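Local coordinates for TfuA domain-containing protein (Methanosarcina acetivorans, PDB 6XP8), which takes part in peptide backbone thioamidation, probably as the TfuA partner of a YcaO enzyme, at residues 7-12 / 114-119; 49-54 / 110-115; 168-173 / 186-191. All blocks are in the same frame, centred on the assembly; numbering follows the deposited sequence.

Interaction 1. Residues 7-12 / 114-119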
ATOM      1  N   THR A   7       8.211   4.107   5.141  1.00 14.05           N
ATOM      2  CA  THR A   7       6.848   4.539   4.790  1.00 14.48           C
ATOM      3  C   THR A   7       6.833   6.012   4.327  1.00 14.98           C
ATOM      4  O   THR A   7       7.892   6.572   4.020  1.00 16.06           O
ATOM      5  CB  THR A   7       5.803   4.190   5.903  1.00 14.20           C
ATOM      6  OG1 THR A   7       4.473   4.271   5.373  1.00 13.89           O
ATOM      7  CG2 THR A   7       5.928   5.071   7.149  1.00 14.13           C
ATOM      8  N   GLY A   8       5.649   6.618   4.251  1.00 15.54           N
ATOM      9  CA  GLY A   8       5.503   7.982   3.754  1.00 15.82           C
ATOM     10  C   GLY A   8       4.361   8.121   2.774  1.00 16.08           C
ATOM     11  O   GLY A   8       3.717   9.175   2.726  1.00 16.23           O
ATOM     12  N   ASN A   9       4.118   7.061   1.995  1.00 15.97           N
ATOM     13  CA  ASN A   9       3.056   7.031   0.982  1.00 16.03           C
ATOM     14  C   ASN A   9       1.721   6.562   1.569  1.00 15.81           C
ATOM     15  O   ASN A   9       0.739   7.298   1.545  1.00 16.09           O
ATOM     16  CB  ASN A   9       3.437   6.135  -0.213  1.00 16.57           C
ATOM     17  CG  ASN A   9       4.785   6.485  -0.835  1.00 17.19           C
ATOM     18  OD1 ASN A   9       5.279   7.621  -0.747  1.00 18.58           O
ATOM     19  ND2 ASN A   9       5.379   5.506  -1.491  1.00 16.82           N
ATOM     20  N   SER A  10       1.698   5.344   2.110  1.00 15.30           N
ATOM     21  CA  SER A  10       0.463   4.724   2.620  1.00 15.23           C
ATOM     22  C   SER A  10      -0.006   5.385   3.917  1.00 15.50           C
ATOM     23  O   SER A  10      -1.207   5.432   4.214  1.00 15.70           O
ATOM     24  CB  SER A  10       0.677   3.226   2.829  1.00 14.87           C
ATOM     25  OG  SER A  10       1.005   2.600   1.601  1.00 14.56           O
ATOM     26  N   ILE A  11       0.966   5.875   4.681  1.00 15.99           N
ATOM     27  CA  ILE A  11       0.743   6.720   5.850  1.00 16.16           C
ATOM     28  C   ILE A  11       1.941   7.667   5.933  1.00 16.69           C
ATOM     29  O   ILE A  11       3.080   7.268   5.667  1.00 16.65           O
ATOM     30  CB  ILE A  11       0.528   5.891   7.154  1.00 16.18           C
ATOM     31  CG1 ILE A  11       0.030   6.793   8.299  1.00 16.14           C
ATOM     32  CG2 ILE A  11       1.777   5.093   7.536  1.00 15.76           C
ATOM     33  CD1 ILE A  11      -0.630   6.061   9.452  1.00 16.12           C
ATOM     34  N   SER A  12       1.680   8.921   6.283  1.00 17.23           N
ATOM     35  CA  SER A  12       2.747   9.904   6.434  1.00 17.77           C
ATOM     36  C   SER A  12       3.579   9.616   7.680  1.00 17.89           C
ATOM     37  O   SER A  12       3.110   8.944   8.613  1.00 18.10           O
ATOM     38  CB  SER A  12       2.169  11.321   6.483  1.00 17.86           C
ATOM     39  OG  SER A  12       1.423  11.526   7.670  1.00 18.39           O
ATOM     40  N   VAL A 114       1.649   3.825  -6.727  1.00 16.16           N
ATOM     41  CA  VAL A 114       1.131   5.207  -6.699  1.00 16.83           C
ATOM     42  C   VAL A 114       2.194   6.211  -7.129  1.00 17.10           C
ATOM     43  O   VAL A 114       3.381   6.057  -6.811  1.00 17.26           O
ATOM     44  CB  VAL A 114       0.572   5.651  -5.311  1.00 17.18           C
ATOM     45  CG1 VAL A 114      -0.794   5.051  -5.061  1.00 17.82           C
ATOM     46  CG2 VAL A 114       1.521   5.315  -4.164  1.00 17.63           C
ATOM     47  N   SER A 115       1.765   7.237  -7.861  1.00 17.26           N
ATOM     48  CA  SER A 115       2.628   8.387  -8.098  1.00 17.96           C
ATOM     49  C   SER A 115       2.657   9.228  -6.819  1.00 18.22           C
ATOM     50  O   SER A 115       1.663   9.305  -6.087  1.00 17.39           O
ATOM     51  CB  SER A 115       2.160   9.205  -9.302  1.00 18.52           C
ATOM     52  OG  SER A 115       0.959   9.886  -9.010  1.00 19.39           O
ATOM     53  N   THR A 116       3.809   9.823  -6.532  1.00 19.23           N
ATOM     54  CA  THR A 116       3.995  10.550  -5.278  1.00 21.08           C
ATOM     55  C   THR A 116       4.721  11.866  -5.509  1.00 22.35           C
ATOM     56  O   THR A 116       5.416  12.031  -6.519  1.00 22.54           O
ATOM     57  CB  THR A 116       4.795   9.730  -4.231  1.00 21.07           C
ATOM     58  OG1 THR A 116       6.087   9.398  -4.759  1.00 21.36           O
ATOM     59  CG2 THR A 116       4.055   8.449  -3.824  1.00 20.79           C
ATOM     60  N   ASN A 117       4.529  12.794  -4.572  1.00 24.21           N
ATOM     61  CA  ASN A 117       5.390  13.961  -4.425  1.00 26.57           C
ATOM     62  C   ASN A 117       6.744  13.453  -3.915  1.00 28.02           C
ATOM     63  O   ASN A 117       6.809  12.886  -2.823  1.00 27.17           O
ATOM     64  CB  ASN A 117       4.765  14.958  -3.442  1.00 27.05           C
ATOM     65  CG  ASN A 117       5.589  16.229  -3.277  1.00 27.92           C
ATOM     66  OD1 ASN A 117       6.707  16.203  -2.764  1.00 27.69           O
ATOM     67  ND2 ASN A 117       5.016  17.357  -3.689  1.00 28.46           N
ATOM     68  N   PRO A 118       7.824  13.641  -4.707  1.00 30.05           N
ATOM     69  CA  PRO A 118       9.139  13.088  -4.334  1.00 30.86           C
ATOM     70  C   PRO A 118       9.776  13.723  -3.091  1.00 31.67           C
ATOM     71  O   PRO A 118      10.643  13.105  -2.469  1.00 32.36           O
ATOM     72  CB  PRO A 118      10.000  13.352  -5.576  1.00 30.54           C
ATOM     73  CG  PRO A 118       9.345  14.503  -6.255  1.00 30.39           C
ATOM     74  CD  PRO A 118       7.873  14.319  -6.019  1.00 30.26           C
ATOM     75  N   ASP A 119       9.341  14.932  -2.738  1.00 32.48           N
ATOM     76  CA  ASP A 119       9.864  15.650  -1.573  1.00 32.86           C
ATOM     77  C   ASP A 119       9.149  15.271  -0.270  1.00 31.77           C
ATOM     78  O   ASP A 119       9.803  15.038   0.749  1.00 31.92           O
ATOM     79  CB  ASP A 119       9.809  17.171  -1.797  1.00 35.79           C
ATOM     80  CG  ASP A 119      10.563  17.617  -3.047  1.00 37.72           C
ATOM     81  OD1 ASP A 119      11.747  17.244  -3.215  1.00 39.27           O
ATOM     82  OD2 ASP A 119       9.969  18.357  -3.863  1.00 38.92           O
TER
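N9 lays the flat amide end of its side chain against the methyl of T116, and this van der Waals touch carries most of the contact. CG of N9 is 3.7 Å from T116 CG2, and the two side chains meet at about a right angle. CB of N9 points toward the other loop, and CG, anti to the carbonyl carbon (chi1 -53°), carries the amide to the methyl; on the T116 side, CG2 and not OG1 faces the amide. A second, looser touch comes from V114, whose CG2 lies 4.5 Å from CB of N9. No hydrogen bond spans the two segments, and both sides remain partly exposed.

The loop 7-12 follows strand 3-6 at the carboxyl edge of a parallel sheet with the 2-1-3-4-5 strand order of flavodoxin-like folds, and leads into helix 13-19. G8 has a positive phi of 134°, where a side chain would be jammed against the preceding carbonyl.

Hydrogen bonds hold each loop separately. The carboxylate of D48, just past strand 43-46, takes OG1 of T7 and the backbone N of N9 on OD2 and OG of S10 on OD1, and S12 caps helix 13-19 through D15 N. In 114-119, N117 OD1 accepts from D119 N at 2.9 Å, closing an Asx turn, the donor tilted 25° from the carbonyl plane.

Interaction 2. Residues 49-54 / 110-115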
ATOM      1  N   GLY A  49       7.803   1.192  -0.729  1.00 13.75           N
ATOM      2  CA  GLY A  49       9.072   1.046  -1.417  1.00 14.38           C
ATOM      3  C   GLY A  49       8.932   1.357  -2.888  1.00 15.18           C
ATOM      4  O   GLY A  49       7.834   1.252  -3.462  1.00 15.33           O
ATOM      5  N   ILE A  50      10.048   1.746  -3.498  1.00 15.52           N
ATOM      6  CA  ILE A  50      10.092   2.008  -4.939  1.00 16.80           C
ATOM      7  C   ILE A  50       9.917   0.682  -5.686  1.00 16.32           C
ATOM      8  O   ILE A  50      10.512  -0.330  -5.302  1.00 15.68           O
ATOM      9  CB  ILE A  50      11.390   2.771  -5.332  1.00 17.61           C
ATOM     10  CG1 ILE A  50      11.249   4.268  -5.031  1.00 19.02           C
ATOM     11  CG2 ILE A  50      11.699   2.645  -6.819  1.00 18.69           C
ATOM     12  CD1 ILE A  50      11.409   4.655  -3.580  1.00 20.05           C
ATOM     13  N   PHE A  51       9.094   0.691  -6.737  1.00 16.72           N
ATOM     14  CA  PHE A  51       8.775  -0.529  -7.499  1.00 17.53           C
ATOM     15  C   PHE A  51       9.657  -0.786  -8.719  1.00 18.49           C
ATOM     16  O   PHE A  51       9.753  -1.927  -9.177  1.00 19.08           O
ATOM     17  CB  PHE A  51       7.288  -0.565  -7.890  1.00 16.94           C
ATOM     18  CG  PHE A  51       6.362  -0.709  -6.714  1.00 16.84           C
ATOM     19  CD1 PHE A  51       6.344  -1.893  -5.965  1.00 16.89           C
ATOM     20  CD2 PHE A  51       5.508   0.335  -6.347  1.00 17.10           C
ATOM     21  CE1 PHE A  51       5.498  -2.027  -4.865  1.00 16.96           C
ATOM     22  CE2 PHE A  51       4.654   0.204  -5.251  1.00 16.89           C
ATOM     23  CZ  PHE A  51       4.655  -0.974  -4.512  1.00 16.98           C
ATOM     24  N   PHE A  52      10.300   0.264  -9.227  1.00 19.70           N
ATOM     25  CA  PHE A  52      11.183   0.150 -10.394  1.00 20.58           C
ATOM     26  C   PHE A  52      12.328  -0.826 -10.124  1.00 21.04           C
ATOM     27  O   PHE A  52      12.959  -0.770  -9.064  1.00 20.70           O
ATOM     28  CB  PHE A  52      11.708   1.525 -10.822  1.00 21.37           C
ATOM     29  CG  PHE A  52      10.625   2.543 -11.057  1.00 22.22           C
ATOM     30  CD1 PHE A  52       9.571   2.279 -11.945  1.00 23.06           C
ATOM     31  CD2 PHE A  52      10.651   3.768 -10.391  1.00 23.10           C
ATOM     32  CE1 PHE A  52       8.566   3.219 -12.155  1.00 22.49           C
ATOM     33  CE2 PHE A  52       9.648   4.710 -10.599  1.00 23.15           C
ATOM     34  CZ  PHE A  52       8.610   4.435 -11.483  1.00 23.56           C
ATOM     35  N   ASP A  53      12.556  -1.721 -11.087  1.00 21.98           N
ATOM     36  CA  ASP A  53      13.542  -2.811 -11.000  1.00 23.43           C
ATOM     37  C   ASP A  53      14.913  -2.428 -10.456  1.00 22.39           C
ATOM     38  O   ASP A  53      15.438  -3.116  -9.575  1.00 22.31           O
ATOM     39  CB  ASP A  53      13.735  -3.457 -12.374  1.00 26.56           C
ATOM     40  CG  ASP A  53      13.128  -4.834 -12.462  1.00 29.19           C
ATOM     41  OD1 ASP A  53      11.888  -4.934 -12.588  1.00 30.41           O
ATOM     42  OD2 ASP A  53      13.904  -5.815 -12.427  1.00 32.04           O
ATOM     43  N   ARG A  54      15.483  -1.339 -10.979  1.00 20.99           N
ATOM     44  CA  ARG A  54      16.837  -0.905 -10.609  1.00 19.94           C
ATOM     45  C   ARG A  54      16.950  -0.567  -9.123  1.00 19.05           C
ATOM     46  O   ARG A  54      17.997  -0.798  -8.506  1.00 19.20           O
ATOM     47  CB  ARG A  54      17.285   0.290 -11.472  1.00 20.51           C
ATOM     48  CG  ARG A  54      18.715   0.779 -11.233  1.00 20.14           C
ATOM     49  CD  ARG A  54      19.746  -0.227 -11.737  1.00 20.46           C
ATOM     50  NE  ARG A  54      21.116   0.079 -11.323  1.00 20.08           N
ATOM     51  CZ  ARG A  54      21.680  -0.305 -10.175  1.00 20.50           C
ATOM     52  NH1 ARG A  54      20.991  -0.998  -9.270  1.00 20.27           N
ATOM     53  NH2 ARG A  54      22.944   0.020  -9.921  1.00 20.56           N
ATOM     54  N   ASP A 110       1.256  -3.542  -9.826  1.00 15.92           N
ATOM     55  CA  ASP A 110       0.267  -2.590 -10.356  1.00 16.13           C
ATOM     56  C   ASP A 110      -0.908  -2.355  -9.394  1.00 15.69           C
ATOM     57  O   ASP A 110      -1.548  -1.298  -9.433  1.00 15.98           O
ATOM     58  CB  ASP A 110      -0.252  -3.018 -11.730  1.00 17.07           C
ATOM     59  CG  ASP A 110      -1.132  -1.948 -12.374  1.00 18.33           C
ATOM     60  OD1 ASP A 110      -0.627  -0.835 -12.618  1.00 19.32           O
ATOM     61  OD2 ASP A 110      -2.322  -2.226 -12.613  1.00 19.11           O
ATOM     62  N   GLU A 111      -1.175  -3.333  -8.531  1.00 15.40           N
ATOM     63  CA  GLU A 111      -2.260  -3.239  -7.549  1.00 15.15           C
ATOM     64  C   GLU A 111      -2.037  -2.150  -6.497  1.00 15.09           C
ATOM     65  O   GLU A 111      -3.001  -1.592  -5.959  1.00 14.89           O
ATOM     66  CB  GLU A 111      -2.491  -4.594  -6.865  1.00 15.41           C
ATOM     67  CG  GLU A 111      -3.073  -5.663  -7.789  1.00 16.10           C
ATOM     68  CD  GLU A 111      -4.504  -5.381  -8.228  1.00 16.57           C
ATOM     69  OE1 GLU A 111      -5.272  -4.741  -7.463  1.00 16.56           O
ATOM     70  OE2 GLU A 111      -4.872  -5.825  -9.343  1.00 16.99           O
ATOM     71  N   VAL A 112      -0.768  -1.851  -6.223  1.00 14.50           N
ATOM     72  CA  VAL A 112      -0.398  -0.932  -5.135  1.00 14.58           C
ATOM     73  C   VAL A 112       0.389   0.316  -5.564  1.00 14.43           C
ATOM     74  O   VAL A 112       0.508   1.259  -4.779  1.00 14.63           O
ATOM     75  CB  VAL A 112       0.350  -1.662  -3.992  1.00 14.07           C
ATOM     76  CG1 VAL A 112      -0.615  -2.504  -3.171  1.00 13.83           C
ATOM     77  CG2 VAL A 112       1.492  -2.523  -4.523  1.00 13.93           C
ATOM     78  N   ALA A 113       0.926   0.324  -6.787  1.00 14.88           N
ATOM     79  CA  ALA A 113       1.733   1.455  -7.277  1.00 15.16           C
ATOM     80  C   ALA A 113       0.972   2.789  -7.224  1.00 15.64           C
ATOM     81  O   ALA A 113      -0.207   2.854  -7.597  1.00 15.66           O
ATOM     82  CB  ALA A 113       2.218   1.190  -8.694  1.00 15.17           C
ATOM     83  N   VAL A 114       1.649   3.825  -6.727  1.00 16.16           N
ATOM     84  CA  VAL A 114       1.131   5.207  -6.699  1.00 16.83           C
ATOM     85  C   VAL A 114       2.194   6.211  -7.129  1.00 17.10           C
ATOM     86  O   VAL A 114       3.381   6.057  -6.811  1.00 17.26           O
ATOM     87  CB  VAL A 114       0.572   5.651  -5.311  1.00 17.18           C
ATOM     88  CG1 VAL A 114      -0.794   5.051  -5.061  1.00 17.82           C
ATOM     89  CG2 VAL A 114       1.521   5.315  -4.164  1.00 17.63           C
ATOM     90  N   SER A 115       1.765   7.237  -7.861  1.00 17.26           N
ATOM     91  CA  SER A 115       2.628   8.387  -8.098  1.00 17.96           C
ATOM     92  C   SER A 115       2.657   9.228  -6.819  1.00 18.22           C
ATOM     93  O   SER A 115       1.663   9.305  -6.087  1.00 17.39           O
ATOM     94  CB  SER A 115       2.160   9.205  -9.302  1.00 18.52           C
ATOM     95  OG  SER A 115       0.959   9.886  -9.010  1.00 19.39           O
TER
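F51 reaches across to V112 and A113 with its ring, the one group of 49-54 that touches 110-115. From CB the side chain sets off toward the opposite loop, with CG placed beside the backbone N, anti to the carbonyl carbon (chi1 -67°). Along one side of the ring, CD2 comes to 4.1 Å from CB of A113, and CE2 settles nearer the main chain, 3.8 Å from A113 CA. At the tip, CZ presses on V112, 3.5 Å from its CG2; CE1 trails at 4.1 Å from that same methyl. Both neighbours approach the ring obliquely, and the side chains of F51 and V112 cross at about a right angle. Within its own loop, G49 O lies 3.7 Å above the ring plane, over the centre, covering one face.

V112 also packs on V97 and Y101 of helix 96-102 and on V129 of helix 128-140, so the residue under the ring tip is held between two helices. Beside it, E111 forms a salt bridge to R132. The contact itself is purely apolar: without a hydrogen bond or charge pair to fix direction, it rests on van der Waals contact and probably on the burial of apolar surface round the valine methyl.

Interaction 3. Residues 168-173 / 186-191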
ATOM      1  N   GLY A 168     -10.605  11.482 -12.078  1.00 19.22           N
ATOM      2  CA  GLY A 168     -10.242  11.002 -13.417  1.00 19.63           C
ATOM      3  C   GLY A 168     -11.088   9.819 -13.862  1.00 20.18           C
ATOM      4  O   GLY A 168     -11.513   9.750 -15.019  1.00 20.82           O
ATOM      5  N   LEU A 169     -11.347   8.907 -12.924  1.00 19.83           N
ATOM      6  CA  LEU A 169     -12.136   7.705 -13.177  1.00 19.86           C
ATOM      7  C   LEU A 169     -13.599   8.023 -13.486  1.00 19.55           C
ATOM      8  O   LEU A 169     -14.147   7.490 -14.451  1.00 18.87           O
ATOM      9  CB  LEU A 169     -12.028   6.728 -11.995  1.00 21.10           C
ATOM     10  CG  LEU A 169     -12.559   5.297 -12.140  1.00 21.84           C
ATOM     11  CD1 LEU A 169     -11.816   4.534 -13.232  1.00 22.69           C
ATOM     12  CD2 LEU A 169     -12.467   4.564 -10.808  1.00 22.48           C
ATOM     13  N   THR A 170     -14.212   8.887 -12.673  1.00 19.78           N
ATOM     14  CA  THR A 170     -15.611   9.293 -12.884  1.00 20.47           C
ATOM     15  C   THR A 170     -15.783  10.161 -14.133  1.00 20.82           C
ATOM     16  O   THR A 170     -16.801  10.060 -14.822  1.00 20.36           O
ATOM     17  CB  THR A 170     -16.236   9.994 -11.655  1.00 20.48           C
ATOM     18  OG1 THR A 170     -15.434  11.116 -11.268  1.00 20.55           O
ATOM     19  CG2 THR A 170     -16.380   9.014 -10.482  1.00 20.03           C
ATOM     20  N   LYS A 171     -14.783  10.999 -14.419  1.00 21.53           N
ATOM     21  CA  LYS A 171     -14.779  11.869 -15.600  1.00 22.54           C
ATOM     22  C   LYS A 171     -14.688  11.048 -16.892  1.00 22.40           C
ATOM     23  O   LYS A 171     -15.523  11.212 -17.785  1.00 22.18           O
ATOM     24  CB  LYS A 171     -13.637  12.895 -15.507  1.00 23.95           C
ATOM     25  CG  LYS A 171     -13.605  13.964 -16.585  1.00 26.19           C
ATOM     26  CD  LYS A 171     -12.596  15.036 -16.206  1.00 27.58           C
ATOM     27  CE  LYS A 171     -12.175  15.857 -17.410  1.00 29.99           C
ATOM     28  NZ  LYS A 171     -11.144  16.871 -17.047  1.00 31.78           N
ATOM     29  N   GLU A 172     -13.693  10.159 -16.963  1.00 22.45           N
ATOM     30  CA  GLU A 172     -13.480   9.282 -18.119  1.00 23.29           C
ATOM     31  C   GLU A 172     -14.608   8.253 -18.248  1.00 22.48           C
ATOM     32  O   GLU A 172     -15.024   7.926 -19.361  1.00 22.10           O
ATOM     33  CB  GLU A 172     -12.115   8.583 -18.033  1.00 24.86           C
ATOM     34  CG  GLU A 172     -11.695   7.856 -19.308  1.00 27.02           C
ATOM     35  CD  GLU A 172     -10.275   7.307 -19.280  1.00 29.35           C
ATOM     36  OE1 GLU A 172      -9.617   7.306 -18.211  1.00 31.28           O
ATOM     37  OE2 GLU A 172      -9.808   6.857 -20.349  1.00 30.28           O
ATOM     38  N   GLY A 173     -15.086   7.751 -17.104  1.00 22.28           N
ATOM     39  CA  GLY A 173     -16.251   6.867 -17.044  1.00 22.60           C
ATOM     40  C   GLY A 173     -17.476   7.477 -17.702  1.00 23.56           C
ATOM     41  O   GLY A 173     -18.137   6.824 -18.514  1.00 23.38           O
ATOM     42  N   GLN A 186     -22.307  12.002  -7.713  1.00 23.43           N
ATOM     43  CA  GLN A 186     -22.644  11.407  -6.418  1.00 23.26           C
ATOM     44  C   GLN A 186     -21.594  10.380  -6.001  1.00 22.40           C
ATOM     45  O   GLN A 186     -21.210  10.324  -4.832  1.00 22.48           O
ATOM     46  CB  GLN A 186     -24.045  10.778  -6.443  1.00 25.00           C
ATOM     47  CG  GLN A 186     -25.182  11.763  -6.703  1.00 26.80           C
ATOM     48  CD  GLN A 186     -25.314  12.834  -5.631  1.00 28.24           C
ATOM     49  OE1 GLN A 186     -25.391  12.536  -4.435  1.00 28.85           O
ATOM     50  NE2 GLN A 186     -25.346  14.095  -6.059  1.00 29.05           N
ATOM     51  N   LEU A 187     -21.118   9.598  -6.971  1.00 20.68           N
ATOM     52  CA  LEU A 187     -20.048   8.625  -6.732  1.00 20.15           C
ATOM     53  C   LEU A 187     -18.730   9.297  -6.327  1.00 20.07           C
ATOM     54  O   LEU A 187     -18.063   8.837  -5.392  1.00 19.77           O
ATOM     55  CB  LEU A 187     -19.851   7.724  -7.959  1.00 19.55           C
ATOM     56  CG  LEU A 187     -18.692   6.719  -7.947  1.00 19.44           C
ATOM     57  CD1 LEU A 187     -18.851   5.682  -6.846  1.00 19.53           C
ATOM     58  CD2 LEU A 187     -18.596   6.058  -9.305  1.00 19.18           C
ATOM     59  N   LEU A 188     -18.370  10.372  -7.025  1.00 20.57           N
ATOM     60  CA  LEU A 188     -17.157  11.140  -6.715  1.00 20.99           C
ATOM     61  C   LEU A 188     -17.152  11.711  -5.288  1.00 21.83           C
ATOM     62  O   LEU A 188     -16.130  11.635  -4.597  1.00 21.44           O
ATOM     63  CB  LEU A 188     -16.917  12.243  -7.754  1.00 20.36           C
ATOM     64  CG  LEU A 188     -15.677  13.142  -7.605  1.00 20.23           C
ATOM     65  CD1 LEU A 188     -14.380  12.346  -7.484  1.00 20.40           C
ATOM     66  CD2 LEU A 188     -15.600  14.117  -8.764  1.00 20.34           C
ATOM     67  N   ASP A 189     -18.286  12.268  -4.861  1.00 22.99           N
ATOM     68  CA  ASP A 189     -18.457  12.753  -3.486  1.00 24.09           C
ATOM     69  C   ASP A 189     -18.217  11.640  -2.466  1.00 23.56           C
ATOM     70  O   ASP A 189     -17.513  11.852  -1.471  1.00 24.14           O
ATOM     71  CB  ASP A 189     -19.847  13.370  -3.291  1.00 25.76           C
ATOM     72  CG  ASP A 189     -19.996  14.727  -3.964  1.00 28.24           C
ATOM     73  OD1 ASP A 189     -18.982  15.443  -4.157  1.00 29.94           O
ATOM     74  OD2 ASP A 189     -21.144  15.088  -4.298  1.00 29.33           O
ATOM     75  N   PHE A 190     -18.777  10.459  -2.734  1.00 22.30           N
ATOM     76  CA  PHE A 190     -18.571   9.281  -1.889  1.00 22.20           C
ATOM     77  C   PHE A 190     -17.102   8.876  -1.820  1.00 21.87           C
ATOM     78  O   PHE A 190     -16.597   8.593  -0.733  1.00 21.84           O
ATOM     79  CB  PHE A 190     -19.420   8.089  -2.357  1.00 22.23           C
ATOM     80  CG  PHE A 190     -19.194   6.830  -1.558  1.00 22.69           C
ATOM     81  CD1 PHE A 190     -19.847   6.635  -0.334  1.00 22.94           C
ATOM     82  CD2 PHE A 190     -18.319   5.840  -2.015  1.00 22.46           C
ATOM     83  CE1 PHE A 190     -19.634   5.483   0.408  1.00 23.26           C
ATOM     84  CE2 PHE A 190     -18.101   4.682  -1.271  1.00 22.75           C
ATOM     85  CZ  PHE A 190     -18.765   4.502  -0.060  1.00 22.89           C
ATOM     86  N   CYS A 191     -16.438   8.839  -2.976  1.00 21.22           N
ATOM     87  CA  CYS A 191     -15.032   8.441  -3.061  1.00 21.16           C
ATOM     88  C   CYS A 191     -14.102   9.412  -2.333  1.00 21.79           C
ATOM     89  O   CYS A 191     -13.096   8.996  -1.752  1.00 21.69           O
ATOM     90  CB  CYS A 191     -14.604   8.297  -4.520  1.00 21.04           C
ATOM     91  SG  CYS A 191     -15.308   6.877  -5.389  1.00 20.94           S
TER
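T170 stands between L187 and L188, showing its methyl to one leucine and its hydroxyl side to the other. The apolar half of the contact is CG2 of T170 against L187, 3.9 Å from CD2, with CG of that leucine slightly behind. On the other side, L188 lies alongside the hydroxyl: its CD2 is 3.9 Å from T170 OG1 and its CB 4.0 Å away, the two side chains crossing at about a right angle. Both leucines have CG extended away from the backbone N (chi1 175° and -179°), which carries their branches forward on either side of the threonine.

The polar partners of T170 lie within its own helix. OG1 occupies the crowded position between backbone N and carbonyl carbon (chi1 55°), from where its single proton is shared between the carbonyl oxygens of Y166 and L167 one turn earlier, so that the hydroxyl is satisfied although the residue is buried. A valine here would keep a branched shape but is likely to leave those carbonyls without their extra partner and to put a methyl where L188 now covers an oxygen. Routine main-chain bonds keep each helix regular, as from G173 N to L169 O at 2.8 Å and from C191 N to L187 O at 2.9 Å.

Other faces of the pair are covered by neighbouring helices: L187 also packs on A138 of helix 128-140 and L152 of helix 146-157, and L169 on L155 and A156. Helices 166-175 and 181-193 run roughly antiparallel and are joined by a short connection, which makes them a helical hairpin packed within the all-helical part of the chain that follows the parallel sheet.

In the fold
Interactions 1 and 2 are neighbours, with centres 11 Å apart: both end on the long loop between helices 96-102 and 128-140, sharing V114 and S115, and bring it against the loops after strands 3-6 and 43-46, which are adjacent in the parallel sheet. That loop thus passes along the carboxyl edge of the sheet on its way to the helical part. Interaction 3 belongs to that part. It opens after the other two have closed along the chain, joins helices 166-175 and 181-193, and lies 23 to 24 Å from them between centres, about 12 Å between nearest atoms. Helix 128-140, which packs near both interactions 2 and 3, bridges the two regions.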